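Local coordinates for 5-formaminoimidazole-4-carboxamide-1-(beta)-D-ribofuranosyl 5'-monophosphate synthetase (PDB 2R7K), which catalyses the ATP- and formate-dependent formylation of AICAR to FAICAR in purine biosynthesis, without folates, and assembles as a hexamer built from two trimers, at the interface of chains A and B. Residues are numbered along the deposited sequence; one frame, centred on the assembly and turned at random. Chains: chain A/B, 5-formaminoimidazole-4-carboxamide-1-(beta)-D-ribofuranosyl 5'-monophosphate synthetase.

Contact 1: the interface of chains A and B. Residues chain A 264, 267, 300, 304; chain B 254-256.
A:Leu304 and B:Val254 meet at the apolar centre of this subunit interface, where strand 253-260 of one subunit joins its neighbour in the homohexamer. Methyl CD2 of A:Leu304 lies 3.8 Å from CG1 of B:Val254, and the two side chains pass each other at a slant. The same CD2 methyl also touches CG2 of B:Thr256. That threonine methyl is shared: A:Cys300, at the end of strand 292-300, brings its thiol SG to 3.7 Å from CG2 of B:Thr256. This CG2, anti to its own carbonyl carbon (OG1 chi1 70°), faces chain A.

Further out, one face of the A:Arg264 guanidinium, toward its rim, meets methyl CG2 of B:Ile255, which is 3.7 Å from CZ of A:Arg264. CG1 of B:Val254 lies at the guanidinium edge. The polar rim uses the backbone of strand 253-260. A:Arg264 extends from CG to NE and donates from NH1 to O of B:Ile255 at 3.0 Å. NH1 lies in the carbonyl plane, with a C=O...N angle of 149°. The oxygen is tilted 26° from the guanidinium plane. Replacing A:Arg264 by an alanine removes the guanidinium, which would probably leave O of B:Ile255 without that donor and its CG2 methyl uncovered on that side. The main chain of A:Arg264 binds the next residue: N of A:Arg264 donates to the carbonyl O of B:Thr256 at 2.8 Å.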
# COMPACT_ATOMS: atom_id res chain seq x y z
N ARG A 264 6.94 9.06 26.93
CA ARG A 264 8.20 8.38 27.21
C ARG A 264 7.91 6.89 27.31
O ARG A 264 7.00 6.49 28.04
CB ARG A 264 8.73 8.91 28.54
CG ARG A 264 10.05 8.35 28.98
CD ARG A 264 10.41 9.01 30.31
NE ARG A 264 11.71 8.57 30.81
CZ ARG A 264 12.42 9.22 31.72
NH1 ARG A 264 11.97 10.37 32.22
NH2 ARG A 264 13.59 8.74 32.13
N LEU A 267 7.06 4.63 30.32
CA LEU A 267 5.82 4.91 31.04
C LEU A 267 4.64 4.12 30.51
O LEU A 267 3.52 4.23 31.03
CB LEU A 267 5.49 6.41 30.99
CG LEU A 267 6.44 7.37 31.72
CD1 LEU A 267 6.00 8.84 31.56
CD2 LEU A 267 6.54 6.99 33.19
N CYS A 300 0.97 14.54 33.55
CA CYS A 300 2.13 13.83 34.05
C CYS A 300 2.96 14.77 34.92
O CYS A 300 3.57 15.72 34.42
CB CYS A 300 2.97 13.27 32.89
SG CYS A 300 4.32 12.21 33.44
N LEU A 304 6.74 11.57 37.32
CA LEU A 304 6.33 10.59 36.30
C LEU A 304 5.12 9.79 36.72
O LEU A 304 5.04 8.58 36.48
CB LEU A 304 7.49 9.67 35.91
CG LEU A 304 8.69 10.39 35.29
CD1 LEU A 304 9.86 9.46 35.05
CD2 LEU A 304 8.28 11.09 34.01
N VAL B 254 11.94 17.10 33.53
CA VAL B 254 11.88 15.66 33.34
C VAL B 254 11.22 15.34 32.00
O VAL B 254 10.08 15.75 31.75
CB VAL B 254 11.05 14.99 34.44
CG1 VAL B 254 11.17 13.47 34.36
CG2 VAL B 254 11.47 15.51 35.81
N ILE B 255 11.93 14.62 31.13
CA ILE B 255 11.37 14.22 29.85
C ILE B 255 10.17 13.31 30.04
O ILE B 255 10.28 12.25 30.65
CB ILE B 255 12.41 13.52 28.92
CG1 ILE B 255 11.77 13.25 27.56
CG2 ILE B 255 12.92 12.21 29.54
CD1 ILE B 255 11.41 14.52 26.82
N THR B 256 9.01 13.75 29.55
CA THR B 256 7.80 12.93 29.64
C THR B 256 7.27 12.47 28.29
O THR B 256 6.47 11.54 28.22
CB THR B 256 6.64 13.62 30.41
OG1 THR B 256 6.12 14.71 29.65
CG2 THR B 256 7.09 14.10 31.79

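Contact 2: the interface of chains A and B. Residues chain A 268-269, 272; chain B 30, 53-54, 57-58.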
# COMPACT_ATOMS: atom_id res chain seq x y z
N LEU A 268 4.87 3.32 29.47
CA LEU A 268 3.75 2.59 28.87
C LEU A 268 3.19 1.48 29.77
O LEU A 268 1.98 1.22 29.76
CB LEU A 268 4.13 2.06 27.49
CG LEU A 268 4.19 3.12 26.39
CD1 LEU A 268 4.71 2.49 25.11
CD2 LEU A 268 2.81 3.75 26.17
N PRO A 269 4.05 0.83 30.57
CA PRO A 269 3.47 -0.11 31.52
C PRO A 269 2.49 0.55 32.49
O PRO A 269 1.47 -0.06 32.84
CB PRO A 269 4.70 -0.65 32.27
CG PRO A 269 5.83 -0.46 31.32
CD PRO A 269 5.52 0.83 30.63
N PHE A 272 -0.74 1.25 30.39
CA PHE A 272 -1.54 0.05 30.16
C PHE A 272 -2.21 -0.43 31.45
O PHE A 272 -3.38 -0.81 31.45
CB PHE A 272 -0.69 -1.07 29.55
CG PHE A 272 -0.56 -0.98 28.04
CD1 PHE A 272 0.62 -0.54 27.46
CD2 PHE A 272 -1.62 -1.33 27.21
CE1 PHE A 272 0.74 -0.45 26.07
CE2 PHE A 272 -1.50 -1.24 25.83
CZ PHE A 272 -0.32 -0.81 25.25
N LEU B 30 9.94 -0.11 20.79
CA LEU B 30 8.73 -0.39 20.01
C LEU B 30 8.94 -0.30 18.51
O LEU B 30 8.49 -1.18 17.79
CB LEU B 30 7.56 0.50 20.44
CG LEU B 30 6.92 0.10 21.76
CD1 LEU B 30 5.81 1.08 22.11
CD2 LEU B 30 6.39 -1.32 21.69
N VAL B 53 3.87 -5.88 29.08
CA VAL B 53 2.56 -5.70 28.45
C VAL B 53 2.57 -4.92 27.13
O VAL B 53 1.90 -5.32 26.18
CB VAL B 53 1.53 -5.07 29.41
CG1 VAL B 53 0.31 -4.62 28.65
CG2 VAL B 53 1.15 -6.06 30.49
N PRO B 54 3.29 -3.79 27.06
CA PRO B 54 3.27 -3.02 25.82
C PRO B 54 3.81 -3.80 24.63
O PRO B 54 3.32 -3.66 23.51
CB PRO B 54 4.20 -1.83 26.13
CG PRO B 54 4.20 -1.73 27.63
CD PRO B 54 4.14 -3.16 28.09
N ARG B 57 1.17 -6.59 23.66
CA ARG B 57 -0.06 -6.12 23.06
C ARG B 57 0.19 -5.45 21.71
O ARG B 57 -0.69 -5.44 20.85
CB ARG B 57 -0.83 -5.19 24.00
CG ARG B 57 -1.07 -5.80 25.38
CD ARG B 57 -2.51 -5.66 25.83
NE ARG B 57 -2.68 -6.21 27.17
CZ ARG B 57 -3.24 -5.56 28.19
NH1 ARG B 57 -3.72 -4.34 28.04
NH2 ARG B 57 -3.33 -6.15 29.38
N PHE B 58 1.38 -4.91 21.52
CA PHE B 58 1.72 -4.31 20.23
C PHE B 58 2.32 -5.37 19.29
O PHE B 58 2.51 -5.11 18.11
CB PHE B 58 2.69 -3.13 20.40
CG PHE B 58 2.02 -1.84 20.81
CD1 PHE B 58 0.97 -1.32 20.08
CD2 PHE B 58 2.49 -1.12 21.90
CE1 PHE B 58 0.37 -0.12 20.44
CE2 PHE B 58 1.89 0.08 22.27
CZ PHE B 58 0.83 0.58 21.54
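A:Phe272 and B:Pro54 meet where the start of helix 268-285 of chain A lies against the short helix 53-57 of chain B, with B:Leu30 of helix 29-38 alongside. This is a largely apolar helix-to-helix patch of the interface between subunits of a homohexameric ATP-grasp enzyme.

A:Phe272 hides more surface here than its neighbours in the patch. Its CG is anti to the carbonyl carbon (chi1 -85°), which sends the ring toward chain B. Ring atom CE1 packs 3.6 Å from CA of B:Pro54, and CD1 meets CG of the same proline. Methyl CG1 of B:Val53 touches CB and CG of A:Phe272, at 3.8 Å from CG. This methyl also lies over the centre of the B:Arg57 guanidinium, within its own chain. NH1 of B:Arg57 comes 3.8 Å from CD2 of A:Phe272. The guanidinium and ring planes stand nearly perpendicular, 86° apart. At the far end of the ring, CE2 of B:Phe58 reaches the edge in plane, 3.8 Å from CZ of A:Phe272.

A:Leu268 wedges beside the proline. Its CB lies 3.8 Å from CG of B:Pro54. Its methyl CD1 meets CD1 of B:Leu30 tip to tip at 3.5 Å, a tight carbon contact. A:Pro269 crosses B:Pro54 at about a right angle.

Contact 3: the interface of chains A and B. Residues chain A 330-334; chain B 34, 38, 58.
Hydrogen bonding joins B:Lys34, on helix 29-38, to the short helix 329-333 of chain A. NZ of B:Lys34 donates to the backbone O of A:Leu331 at 2.8 Å, from above the carbonyl plane. The lysine chain bends at chi2 (65°) and runs past A:Leu331 before its amine meets that oxygen. Water 1 gives a second link. On chain A it bonds to the backbone O of A:Leu331 and of A:Tyr332. On chain B it bonds to the backbone O of B:Phe58 at 2.8 Å. Its link to NZ of B:Lys34 is weak.

Ring contacts gather on B:Phe58. Methyl CD1 of A:Leu331 sits over the centre of one face of its ring, a CH-pi contact 3.8 Å from the centroid. CD1 of B:Phe58 in turn lies over one face of the A:Tyr332 ring, toward its rim. CE1 of B:Phe58 comes 3.4 Å from CZ of A:Tyr332.

Further apolar contacts lie beside these. The other methyl of A:Leu331, CD2, packs 3.7 Å from CB of B:Lys34. CD1 of B:Leu38 meets CE2 of A:Phe330 more loosely, at 4.0 Å. The hydrogen bonds, the ring contacts and the apolar pairs together hold the short helix 329-333 against the neighbouring subunit of the hexamer.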
# COMPACT_ATOMS: atom_id res chain seq x y z
N PHE A 330 -0.16 2.44 14.45
CA PHE A 330 0.68 1.85 13.40
C PHE A 330 1.31 0.52 13.79
O PHE A 330 1.52 -0.34 12.94
CB PHE A 330 1.80 2.83 13.03
CG PHE A 330 2.71 2.35 11.93
CD1 PHE A 330 2.35 2.48 10.60
CD2 PHE A 330 3.96 1.82 12.23
CE1 PHE A 330 3.20 2.07 9.58
CE2 PHE A 330 4.82 1.40 11.21
CZ PHE A 330 4.43 1.52 9.89
N LEU A 331 1.65 0.36 15.07
CA LEU A 331 2.47 -0.79 15.46
C LEU A 331 1.79 -2.14 15.26
O LEU A 331 2.46 -3.13 14.99
CB LEU A 331 2.95 -0.66 16.91
CG LEU A 331 3.82 0.56 17.23
CD1 LEU A 331 3.97 0.72 18.73
CD2 LEU A 331 5.18 0.45 16.55
N TYR A 332 0.47 -2.18 15.41
CA TYR A 332 -0.28 -3.43 15.31
C TYR A 332 -0.08 -4.16 13.97
O TYR A 332 0.26 -5.34 13.95
CB TYR A 332 -1.78 -3.20 15.57
CG TYR A 332 -2.05 -2.69 16.98
CD1 TYR A 332 -1.89 -3.53 18.08
CD2 TYR A 332 -2.42 -1.37 17.20
CE1 TYR A 332 -2.12 -3.06 19.37
CE2 TYR A 332 -2.65 -0.89 18.48
CZ TYR A 332 -2.50 -1.74 19.56
OH TYR A 332 -2.73 -1.28 20.84
N ASN A 333 -0.28 -3.45 12.87
CA ASN A 333 -0.20 -4.05 11.54
C ASN A 333 0.44 -3.13 10.50
O ASN A 333 0.26 -3.33 9.30
CB ASN A 333 -1.61 -4.42 11.06
CG ASN A 333 -2.25 -5.50 11.92
OD1 ASN A 333 -1.72 -6.60 12.04
ND2 ASN A 333 -3.39 -5.19 12.51
N GLY A 334 1.15 -2.11 10.97
CA GLY A 334 1.76 -1.13 10.08
C GLY A 334 0.77 -0.40 9.20
O GLY A 334 1.06 -0.07 8.05
N LYS B 34 9.41 -3.22 15.85
CA LYS B 34 8.48 -3.14 14.72
C LYS B 34 9.24 -2.95 13.41
O LYS B 34 8.95 -3.61 12.41
CB LYS B 34 7.47 -2.02 14.92
CG LYS B 34 6.41 -1.91 13.80
CD LYS B 34 5.53 -3.13 13.76
CE LYS B 34 4.55 -3.09 12.59
NZ LYS B 34 3.58 -4.21 12.67
N LEU B 38 9.25 -5.41 10.11
CA LEU B 38 8.88 -4.87 8.80
C LEU B 38 9.98 -5.14 7.77
O LEU B 38 9.71 -5.22 6.57
CB LEU B 38 8.59 -3.36 8.88
CG LEU B 38 7.25 -2.93 9.50
CD1 LEU B 38 7.23 -1.43 9.74
CD2 LEU B 38 6.08 -3.34 8.60
N PHE B 58 1.38 -4.91 21.52
CA PHE B 58 1.72 -4.31 20.23
C PHE B 58 2.32 -5.37 19.29
O PHE B 58 2.51 -5.11 18.11
CB PHE B 58 2.69 -3.13 20.40
CG PHE B 58 2.02 -1.84 20.81
CD1 PHE B 58 0.97 -1.32 20.08
CD2 PHE B 58 2.49 -1.12 21.90
CE1 PHE B 58 0.37 -0.12 20.44
CE2 PHE B 58 1.89 0.08 22.27
CZ PHE B 58 0.83 0.58 21.54
O HOH W 1 2.75 -5.81 15.43

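The three contacts form a strip along one subunit interface, with contact 2 nearer to contact 3 than to contact 1. The C-alpha centres of contact 1 and contact 2 are about 16 Å apart, and those of contact 2 and contact 3 about 12 Å. Contact 1 and contact 3 lie about 23 Å apart. B:Phe58 belongs to both contact 2 and contact 3, and helix 29-38 of chain B serves both. On chain A, contact 1 runs into contact 2 through the adjoining segments 265-267 and 268-285. The interface is not an exact two-fold, and the two copies bring different residues to these contacts. It belongs to the homohexamer.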